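Side-chain contacts in bile salt hydrolase/transferase (Clostridium perfringens, PDB 2BJF), which hydrolyses the amide bond of glycine- and taurine-conjugated bile salts to release bile acids, and also acts as a bile acid amine N-acyltransferase: residues 5-10 with 234-239; 226-231 with 259-264; 288-293 with 297-302. All coordinates share one frame; numbering follows the deposited sequence.

Interaction 1: 5-10 with 234-239; sequences LALETK and FLRDAM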
loop_
_atom_site.group_PDB
_atom_site.type_symbol
_atom_site.label_atom_id
_atom_site.label_comp_id
_atom_site.label_asym_id
_atom_site.label_seq_id
_atom_site.Cartn_x
_atom_site.Cartn_y
_atom_site.Cartn_z
ATOM N N LEU A 5 -14.336 -14.721 -13.657
ATOM C CA LEU A 5 -13.767 -13.999 -14.794
ATOM C C LEU A 5 -14.499 -14.316 -16.093
ATOM O O LEU A 5 -14.781 -15.481 -16.389
ATOM C CB LEU A 5 -12.272 -14.324 -14.943
ATOM C CG LEU A 5 -11.486 -13.754 -16.132
ATOM C CD1 LEU A 5 -11.430 -12.229 -16.101
ATOM C CD2 LEU A 5 -10.080 -14.339 -16.183
ATOM N N ALA A 6 -14.803 -13.270 -16.856
ATOM C CA ALA A 6 -15.321 -13.411 -18.216
ATOM C C ALA A 6 -14.359 -12.734 -19.187
ATOM O O ALA A 6 -13.931 -11.602 -18.959
ATOM C CB ALA A 6 -16.714 -12.809 -18.328
ATOM N N LEU A 7 -14.022 -13.433 -20.268
ATOM C CA LEU A 7 -13.003 -12.962 -21.202
ATOM C C LEU A 7 -13.310 -13.418 -22.626
ATOM O O LEU A 7 -13.582 -14.598 -22.858
ATOM C CB LEU A 7 -11.629 -13.481 -20.758
ATOM C CG LEU A 7 -10.329 -12.837 -21.245
ATOM C CD1 LEU A 7 -10.175 -11.410 -20.727
ATOM C CD2 LEU A 7 -9.153 -13.691 -20.801
ATOM N N GLU A 8 -13.276 -12.479 -23.571
ATOM C CA GLU A 8 -13.482 -12.794 -24.987
ATOM C C GLU A 8 -12.151 -13.055 -25.686
ATOM O O GLU A 8 -11.201 -12.280 -25.544
ATOM C CB GLU A 8 -14.247 -11.673 -25.701
ATOM C CG GLU A 8 -14.632 -12.012 -27.145
ATOM C CD GLU A 8 -15.264 -10.854 -27.901
ATOM O OE1 GLU A 8 -15.412 -9.753 -27.329
ATOM O OE2 GLU A 8 -15.619 -11.052 -29.083
ATOM N N THR A 9 -12.094 -14.148 -26.445
ATOM C CA THR A 9 -10.876 -14.538 -27.153
ATOM C C THR A 9 -10.690 -13.755 -28.449
ATOM O O THR A 9 -11.604 -13.062 -28.909
ATOM C CB THR A 9 -10.852 -16.050 -27.486
ATOM O OG1 THR A 9 -11.854 -16.346 -28.469
ATOM C CG2 THR A 9 -11.090 -16.890 -26.239
ATOM N N LYS A 10 -9.502 -13.892 -29.035
ATOM C CA LYS A 10 -9.150 -13.255 -30.309
ATOM C C LYS A 10 -10.070 -13.640 -31.476
ATOM O O LYS A 10 -10.230 -12.864 -32.424
ATOM C CB LYS A 10 -7.685 -13.546 -30.666
ATOM C CG LYS A 10 -7.339 -15.029 -30.810
ATOM C CD LYS A 10 -5.852 -15.238 -31.046
ATOM C CE LYS A 10 -5.536 -16.684 -31.394
ATOM N NZ LYS A 10 -5.696 -17.598 -30.230
ATOM N N PHE A 234 -7.970 -4.991 -13.245
ATOM C CA PHE A 234 -6.954 -4.268 -14.004
ATOM C C PHE A 234 -6.096 -5.162 -14.904
ATOM O O PHE A 234 -5.722 -4.747 -15.999
ATOM C CB PHE A 234 -6.096 -3.395 -13.081
ATOM C CG PHE A 234 -6.787 -2.136 -12.636
ATOM C CD1 PHE A 234 -6.770 -0.995 -13.438
ATOM C CD2 PHE A 234 -7.475 -2.094 -11.428
ATOM C CE1 PHE A 234 -7.421 0.177 -13.035
ATOM C CE2 PHE A 234 -8.130 -0.929 -11.014
ATOM C CZ PHE A 234 -8.102 0.208 -11.821
ATOM N N LEU A 235 -5.801 -6.384 -14.456
ATOM C CA LEU A 235 -5.084 -7.350 -15.298
ATOM C C LEU A 235 -5.891 -7.695 -16.547
ATOM O O LEU A 235 -5.336 -7.810 -17.642
ATOM C CB LEU A 235 -4.746 -8.630 -14.525
ATOM C CG LEU A 235 -3.720 -8.570 -13.392
ATOM C CD1 LEU A 235 -3.590 -9.943 -12.777
ATOM C CD2 LEU A 235 -2.364 -8.071 -13.859
ATOM N N ARG A 236 -7.202 -7.859 -16.371
ATOM C CA ARG A 236 -8.116 -8.117 -17.481
ATOM C C ARG A 236 -8.160 -6.924 -18.435
ATOM O O ARG A 236 -8.024 -7.087 -19.648
ATOM C CB ARG A 236 -9.519 -8.430 -16.953
ATOM C CG ARG A 236 -10.559 -8.701 -18.027
ATOM C CD ARG A 236 -11.954 -8.761 -17.431
ATOM N NE ARG A 236 -12.952 -9.108 -18.440
ATOM C CZ ARG A 236 -13.628 -8.226 -19.171
ATOM N NH1 ARG A 236 -13.431 -6.923 -19.009
ATOM N NH2 ARG A 236 -14.510 -8.650 -20.067
ATOM N N ASP A 237 -8.344 -5.729 -17.875
ATOM C CA ASP A 237 -8.404 -4.499 -18.662
ATOM C C ASP A 237 -7.147 -4.299 -19.508
ATOM O O ASP A 237 -7.237 -3.957 -20.689
ATOM C CB ASP A 237 -8.622 -3.288 -17.751
ATOM C CG ASP A 237 -8.669 -1.980 -18.521
ATOM O OD1 ASP A 237 -9.615 -1.780 -19.313
ATOM O OD2 ASP A 237 -7.757 -1.151 -18.329
ATOM N N ALA A 238 -5.984 -4.523 -18.898
ATOM C CA ALA A 238 -4.700 -4.340 -19.571
ATOM C C ALA A 238 -4.535 -5.278 -20.760
ATOM O O ALA A 238 -4.024 -4.877 -21.807
ATOM C CB ALA A 238 -3.561 -4.531 -18.593
ATOM N N MET A 239 -4.967 -6.525 -20.594
ATOM C CA MET A 239 -4.846 -7.508 -21.663
ATOM C C MET A 239 -5.752 -7.173 -22.845
ATOM O O MET A 239 -5.350 -7.322 -23.996
ATOM C CB MET A 239 -5.128 -8.920 -21.154
ATOM C CG MET A 239 -4.653 -10.003 -22.115
ATOM S SD MET A 239 -5.020 -11.661 -21.533
ATOM C CE MET A 239 -3.852 -11.822 -20.188
#
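The flat group here is the guanidinium of Arg236, which turns its edge to the backbone of Ala6. Ala6 O lies at that edge, in the guanidinium plane, and Leu5 CD1 also sits near the plane. Leu7 CD1 approaches obliquely. The main bond is short and straight: Arg236 NE gives its hydrogen to Ala6 O at 2.7 Å, meeting the carbonyl head-on with a C=O...N angle of 179°. Arg236 NH2 adds a weak second bond to the same oxygen at 3.2 Å. One carbonyl thus takes two N-H groups from one edge, which probably helps to fix the rotation of the group about its CD-NE bond, although the second bond is weak. Full extension of the side chain from CG to NE, with chi1 at 179°, carries it across from the helix to the strand.

Two leucines line the aliphatic stem. Leu5 CD1 touches Arg236 CD at 3.8 Å, while Leu7 CD1 reaches Arg236 CG at the same distance, its side chain running past the arginine in the opposite direction.

Ala6 points its methyl to the other face of the sheet, onto Met145 and Ser147 of strand 142-147. Leu5 also packs on Phe252 and Ile255 of helix 249-257, so this helix and 225-243 cover the leucine face together. Strand 5-8 and helix 234-239 run almost exactly parallel, 2° between their directions and 10.3 Å between axes. This is the helix-on-sheet layer of the alpha-beta-beta-alpha sandwich characteristic of N-terminal nucleophile hydrolases.

Interaction 2: 226-231 with 259-264; sequences ASRFIR and VAMVRG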
loop_
_atom_site.group_PDB
_atom_site.type_symbol
_atom_site.label_atom_id
_atom_site.label_comp_id
_atom_site.label_asym_id
_atom_site.label_seq_id
_atom_site.Cartn_x
_atom_site.Cartn_y
_atom_site.Cartn_z
ATOM N N ALA A 226 -11.468 -7.903 -1.695
ATOM C CA ALA A 226 -11.350 -6.559 -2.269
ATOM C C ALA A 226 -10.056 -6.379 -3.068
ATOM O O ALA A 226 -10.074 -5.841 -4.177
ATOM C CB ALA A 226 -11.472 -5.494 -1.184
ATOM N N SER A 227 -8.942 -6.846 -2.511
ATOM C CA SER A 227 -7.648 -6.742 -3.187
ATOM C C SER A 227 -7.592 -7.590 -4.455
ATOM O O SER A 227 -7.061 -7.149 -5.479
ATOM C CB SER A 227 -6.515 -7.116 -2.236
ATOM O OG SER A 227 -6.433 -6.173 -1.182
ATOM N N ARG A 228 -8.153 -8.795 -4.385
ATOM C CA ARG A 228 -8.213 -9.677 -5.549
ATOM C C ARG A 228 -9.089 -9.098 -6.658
ATOM O O ARG A 228 -8.750 -9.212 -7.836
ATOM C CB ARG A 228 -8.670 -11.085 -5.150
ATOM C CG ARG A 228 -7.631 -11.840 -4.332
ATOM C CD ARG A 228 -8.026 -13.289 -4.083
ATOM N NE ARG A 228 -9.041 -13.437 -3.038
ATOM C CZ ARG A 228 -10.344 -13.589 -3.261
ATOM N NH1 ARG A 228 -10.819 -13.599 -4.502
ATOM N NH2 ARG A 228 -11.179 -13.725 -2.239
ATOM N N PHE A 229 -10.198 -8.461 -6.275
ATOM C CA PHE A 229 -11.092 -7.801 -7.234
ATOM C C PHE A 229 -10.336 -6.734 -8.026
ATOM O O PHE A 229 -10.418 -6.692 -9.254
ATOM C CB PHE A 229 -12.302 -7.187 -6.514
ATOM C CG PHE A 229 -13.408 -6.735 -7.437
ATOM C CD1 PHE A 229 -14.562 -7.498 -7.586
ATOM C CD2 PHE A 229 -13.309 -5.531 -8.137
ATOM C CE1 PHE A 229 -15.593 -7.083 -8.432
ATOM C CE2 PHE A 229 -14.332 -5.107 -8.984
ATOM C CZ PHE A 229 -15.477 -5.883 -9.131
ATOM N N ILE A 230 -9.592 -5.885 -7.318
ATOM C CA ILE A 230 -8.804 -4.832 -7.960
ATOM C C ILE A 230 -7.800 -5.424 -8.949
ATOM O O ILE A 230 -7.733 -4.990 -10.099
ATOM C CB ILE A 230 -8.083 -3.923 -6.920
ATOM C CG1 ILE A 230 -9.096 -3.247 -5.976
ATOM C CG2 ILE A 230 -7.177 -2.894 -7.615
ATOM C CD1 ILE A 230 -10.168 -2.392 -6.659
ATOM N N ARG A 231 -7.045 -6.429 -8.507
ATOM C CA ARG A 231 -6.017 -7.035 -9.352
ATOM C C ARG A 231 -6.586 -7.652 -10.629
ATOM O O ARG A 231 -6.116 -7.345 -11.723
ATOM C CB ARG A 231 -5.179 -8.057 -8.575
ATOM C CG ARG A 231 -4.286 -7.433 -7.510
ATOM C CD ARG A 231 -2.962 -8.186 -7.345
ATOM N NE ARG A 231 -3.129 -9.592 -6.967
ATOM C CZ ARG A 231 -3.396 -10.025 -5.735
ATOM N NH1 ARG A 231 -3.553 -9.170 -4.730
ATOM N NH2 ARG A 231 -3.515 -11.327 -5.508
ATOM N N VAL A 259 -4.302 -14.157 -8.664
ATOM C CA VAL A 259 -5.136 -14.028 -7.466
ATOM C C VAL A 259 -5.392 -15.371 -6.774
ATOM O O VAL A 259 -6.230 -15.470 -5.874
ATOM C CB VAL A 259 -6.473 -13.288 -7.762
ATOM C CG1 VAL A 259 -6.217 -11.812 -8.057
ATOM C CG2 VAL A 259 -7.237 -13.952 -8.912
ATOM N N ALA A 260 -4.649 -16.396 -7.189
ATOM C CA ALA A 260 -4.760 -17.725 -6.597
ATOM C C ALA A 260 -4.105 -17.786 -5.219
ATOM O O ALA A 260 -3.037 -17.208 -5.002
ATOM C CB ALA A 260 -4.154 -18.774 -7.528
ATOM N N MET A 261 -4.757 -18.479 -4.289
ATOM C CA MET A 261 -4.216 -18.668 -2.944
ATOM C C MET A 261 -3.195 -19.802 -2.916
ATOM O O MET A 261 -3.363 -20.818 -3.599
ATOM C CB MET A 261 -5.334 -18.936 -1.936
ATOM C CG MET A 261 -6.257 -17.753 -1.715
ATOM S SD MET A 261 -7.621 -18.152 -0.614
ATOM C CE MET A 261 -8.608 -16.669 -0.771
ATOM N N VAL A 262 -2.150 -19.611 -2.114
ATOM C CA VAL A 262 -1.007 -20.524 -2.037
ATOM C C VAL A 262 -0.931 -21.138 -0.638
ATOM O O VAL A 262 -1.084 -20.431 0.362
ATOM C CB VAL A 262 0.320 -19.777 -2.355
ATOM C CG1 VAL A 262 1.505 -20.735 -2.368
ATOM C CG2 VAL A 262 0.225 -19.039 -3.688
ATOM N N ARG A 263 -0.696 -22.450 -0.574
ATOM C CA ARG A 263 -0.665 -23.183 0.698
ATOM C C ARG A 263 0.227 -22.531 1.752
ATOM O O ARG A 263 1.395 -22.231 1.490
ATOM C CB ARG A 263 -0.233 -24.640 0.482
ATOM C CG ARG A 263 -0.586 -25.565 1.641
ATOM C CD ARG A 263 -0.043 -26.979 1.443
ATOM N NE ARG A 263 -0.607 -27.644 0.269
ATOM C CZ ARG A 263 -1.749 -28.325 0.252
ATOM N NH1 ARG A 263 -2.486 -28.447 1.351
ATOM N NH2 ARG A 263 -2.158 -28.888 -0.878
ATOM N N GLY A 264 -0.343 -22.310 2.935
ATOM C CA GLY A 264 0.410 -21.816 4.085
ATOM C C GLY A 264 0.211 -20.357 4.458
ATOM O O GLY A 264 0.338 -19.998 5.630
#
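Val259 sits in the groove between Arg228 and Arg231, two arginines three residues apart on helix 225-243, part of the helical layer of this Ntn-hydrolase fold. The tight part of the contact centres on Val259 CG1. It lies 3.6 Å from Arg228 O on the helix backbone and also meets the CB atoms of both arginines. The stem of Arg228 runs across the valine, with its CG 3.9 Å from Val259 CB; Arg231 slides past it in the opposite direction and folds back, bent at chi2 and chi3 (-146° and -59°), until its NH2 is 3.7 Å from Val259 CG1. No hydrogen bond crosses between the segments: Arg228 offers the valine its carbon chain, Arg231 its CB and the guanidinium end, in van der Waals contact.

Their polar ends are satisfied elsewhere. Arg228 bonds through NE to Phe223 O, through NH1 to Cys2 O and through NH2 to Asn175 OD1, which ties it to the backbone of the nucleophile and to a residue lining the taurine pocket. Arg231 NH1 donates to the carbonyl oxygens of Asp222 and Pro220, and its NE binds Asn258 OD1 just ahead of Val259.

The contact thins beyond Val259. Met261, extended past CG, meets Arg228 at about a right angle and brings only its terminal methyl close, while the chain from Val262 to Gly264 leaves the helix and turns to the second subunit, where Arg263 NE forms a salt bridge with Glu251 of that neighbouring chain. Two adjoining atoms of Arg228 show the difference: its CD is pressed to 3.3 Å from Val259 O, whereas its NE stands 4.0 Å from Met261 CE.

Interaction 3: 288-293 with 297-302; sequences IYYYNT and NQINAI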
loop_
_atom_site.group_PDB
_atom_site.type_symbol
_atom_site.label_atom_id
_atom_site.label_comp_id
_atom_site.label_asym_id
_atom_site.label_seq_id
_atom_site.Cartn_x
_atom_site.Cartn_y
_atom_site.Cartn_z
ATOM N N ILE A 288 -17.338 -26.578 -23.913
ATOM C CA ILE A 288 -16.210 -27.302 -23.331
ATOM C C ILE A 288 -15.846 -26.723 -21.967
ATOM O O ILE A 288 -15.605 -25.518 -21.826
ATOM C CB ILE A 288 -14.972 -27.325 -24.266
ATOM C CG1 ILE A 288 -15.340 -27.920 -25.630
ATOM C CG2 ILE A 288 -13.833 -28.126 -23.626
ATOM C CD1 ILE A 288 -14.286 -27.724 -26.708
ATOM N N TYR A 289 -15.836 -27.598 -20.966
ATOM C CA TYR A 289 -15.444 -27.246 -19.612
ATOM C C TYR A 289 -13.965 -27.589 -19.430
ATOM O O TYR A 289 -13.592 -28.766 -19.405
ATOM C CB TYR A 289 -16.314 -28.013 -18.603
ATOM C CG TYR A 289 -16.151 -27.579 -17.160
ATOM C CD1 TYR A 289 -17.039 -26.673 -16.582
ATOM C CD2 TYR A 289 -15.120 -28.086 -16.370
ATOM C CE1 TYR A 289 -16.895 -26.272 -15.256
ATOM C CE2 TYR A 289 -14.965 -27.692 -15.045
ATOM C CZ TYR A 289 -15.858 -26.787 -14.495
ATOM O OH TYR A 289 -15.706 -26.396 -13.186
ATOM N N TYR A 290 -13.127 -26.557 -19.332
ATOM C CA TYR A 290 -11.704 -26.733 -19.043
ATOM C C TYR A 290 -11.442 -26.470 -17.568
ATOM O O TYR A 290 -12.032 -25.562 -16.983
ATOM C CB TYR A 290 -10.841 -25.764 -19.852
ATOM C CG TYR A 290 -10.945 -25.871 -21.356
ATOM C CD1 TYR A 290 -10.192 -26.807 -22.065
ATOM C CD2 TYR A 290 -11.765 -25.003 -22.075
ATOM C CE1 TYR A 290 -10.274 -26.890 -23.452
ATOM C CE2 TYR A 290 -11.853 -25.074 -23.457
ATOM C CZ TYR A 290 -11.106 -26.018 -24.140
ATOM O OH TYR A 290 -11.196 -26.091 -25.511
ATOM N N TYR A 291 -10.545 -27.250 -16.969
ATOM C CA TYR A 291 -10.141 -26.997 -15.588
ATOM C C TYR A 291 -8.795 -27.625 -15.253
ATOM O O TYR A 291 -8.383 -28.611 -15.868
ATOM C CB TYR A 291 -11.212 -27.496 -14.600
ATOM C CG TYR A 291 -11.126 -28.976 -14.301
ATOM C CD1 TYR A 291 -10.574 -29.433 -13.105
ATOM C CD2 TYR A 291 -11.585 -29.921 -15.220
ATOM C CE1 TYR A 291 -10.480 -30.794 -12.830
ATOM C CE2 TYR A 291 -11.495 -31.283 -14.954
ATOM C CZ TYR A 291 -10.942 -31.710 -13.757
ATOM O OH TYR A 291 -10.854 -33.057 -13.489
ATOM N N ASN A 292 -8.113 -27.034 -14.279
ATOM C CA ASN A 292 -7.004 -27.702 -13.608
ATOM C C ASN A 292 -7.194 -27.606 -12.095
ATOM O O ASN A 292 -8.158 -26.990 -11.631
ATOM C CB ASN A 292 -5.641 -27.168 -14.077
ATOM C CG ASN A 292 -5.398 -25.709 -13.703
ATOM O OD1 ASN A 292 -6.182 -25.084 -12.985
ATOM N ND2 ASN A 292 -4.291 -25.161 -14.195
ATOM N N THR A 293 -6.298 -28.224 -11.333
ATOM C CA THR A 293 -6.438 -28.267 -9.880
ATOM C C THR A 293 -5.147 -27.853 -9.182
ATOM O O THR A 293 -4.098 -27.731 -9.822
ATOM C CB THR A 293 -6.866 -29.669 -9.385
ATOM O OG1 THR A 293 -5.841 -30.624 -9.688
ATOM C CG2 THR A 293 -8.173 -30.101 -10.040
ATOM N N ASN A 297 -1.750 -29.219 -12.414
ATOM C CA ASN A 297 -1.910 -27.994 -13.191
ATOM C C ASN A 297 -2.190 -28.187 -14.683
ATOM O O ASN A 297 -2.509 -27.216 -15.375
ATOM C CB ASN A 297 -0.724 -27.043 -12.972
ATOM C CG ASN A 297 0.589 -27.602 -13.493
ATOM O OD1 ASN A 297 0.797 -28.815 -13.533
ATOM N ND2 ASN A 297 1.491 -26.709 -13.881
ATOM N N GLN A 298 -2.086 -29.420 -15.187
ATOM C CA GLN A 298 -2.480 -29.664 -16.576
ATOM C C GLN A 298 -3.979 -29.448 -16.747
ATOM O O GLN A 298 -4.787 -29.943 -15.956
ATOM C CB GLN A 298 -2.088 -31.055 -17.092
ATOM C CG GLN A 298 -2.326 -31.161 -18.608
ATOM C CD GLN A 298 -2.153 -32.550 -19.198
ATOM O OE1 GLN A 298 -2.396 -33.567 -18.547
ATOM N NE2 GLN A 298 -1.754 -32.592 -20.463
ATOM N N ILE A 299 -4.332 -28.698 -17.786
ATOM C CA ILE A 299 -5.722 -28.409 -18.113
ATOM C C ILE A 299 -6.407 -29.652 -18.681
ATOM O O ILE A 299 -5.901 -30.284 -19.612
ATOM C CB ILE A 299 -5.826 -27.212 -19.094
ATOM C CG1 ILE A 299 -5.353 -25.923 -18.406
ATOM C CG2 ILE A 299 -7.255 -27.055 -19.628
ATOM C CD1 ILE A 299 -4.998 -24.798 -19.361
ATOM N N ASN A 300 -7.547 -30.003 -18.088
ATOM C CA ASN A 300 -8.390 -31.098 -18.561
ATOM C C ASN A 300 -9.634 -30.546 -19.244
ATOM O O ASN A 300 -10.165 -29.519 -18.825
ATOM C CB ASN A 300 -8.812 -31.991 -17.395
ATOM C CG ASN A 300 -7.641 -32.430 -16.546
ATOM O OD1 ASN A 300 -6.842 -33.268 -16.954
ATOM N ND2 ASN A 300 -7.535 -31.861 -15.352
ATOM N N ALA A 301 -10.095 -31.233 -20.284
ATOM C CA ALA A 301 -11.241 -30.774 -21.066
ATOM C C ALA A 301 -12.358 -31.809 -21.120
ATOM O O ALA A 301 -12.117 -32.981 -21.413
ATOM C CB ALA A 301 -10.803 -30.400 -22.475
ATOM N N ILE A 302 -13.575 -31.361 -20.824
ATOM C CA ILE A 302 -14.777 -32.179 -20.984
ATOM C C ILE A 302 -15.746 -31.425 -21.889
ATOM O O ILE A 302 -16.177 -30.314 -21.569
ATOM C CB ILE A 302 -15.429 -32.530 -19.620
ATOM C CG1 ILE A 302 -14.492 -33.429 -18.808
ATOM C CG2 ILE A 302 -16.777 -33.231 -19.822
ATOM C CD1 ILE A 302 -14.585 -33.254 -17.313
#
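A chi1 of 83° sets the Tyr291 ring between its own backbone N and carbonyl carbon, and at -51° the Asn300 amide comes up over that ring. They form a hydrogen-bonded pair in the antiparallel beta hairpin of strands 288-293 and 300-303. Asn300 ND2 stands 3.8 Å above one face of the Tyr291 ring, offset toward the rim, with the ring and amide planes 49° apart. The same nitrogen makes a weak bond to Tyr291 O, which also receives Asn300 N at 2.8 Å in an almost straight bond. Tyr289 and Ile302 make the next hydrogen-bonded pair on this face.

On the opposite face, the non-hydrogen-bonded pair Tyr290 and Ala301 packs ring against methyl, with Tyr290 CD1 3.7 Å from Ala301 CB. Ile299 CG2 touches Tyr290 at CB, 3.8 Å away, and also reaches the ring atom CD1.

Tyr291 OH is held by Asn320 N. Asn300 OD1 bonds to Asn326 of a neighbouring subunit, where Asn300 and Ala301 pair in parallel with a strand of that chain; the sheet therefore continues across the interface.

Where the hairpin opens toward its turn, Asn292 takes over from the backbone: its ND2 donates to Asn297 O at 3.0 Å, with that oxygen close to the plane of the Asn292 amide.

In the fold
From the N terminus, strand 3-8 enters first, and interaction 1 closes the longest loop by bringing residues 234-239 of helix 225-243 back to it after 223 intervening residues. Interaction 2 opens inside that loop, at residues 226-231 of the same helix, and closes beyond it at 259-264, so the two cross. The chain between its segments is mostly helical and includes helix 249-257. Interaction 3 follows in series, a short hairpin with only three residues between its segments. It shares with interaction 1 the six-stranded sheet, though their nearest atoms stay about 9 Å apart. All three contacts reach the second subunit.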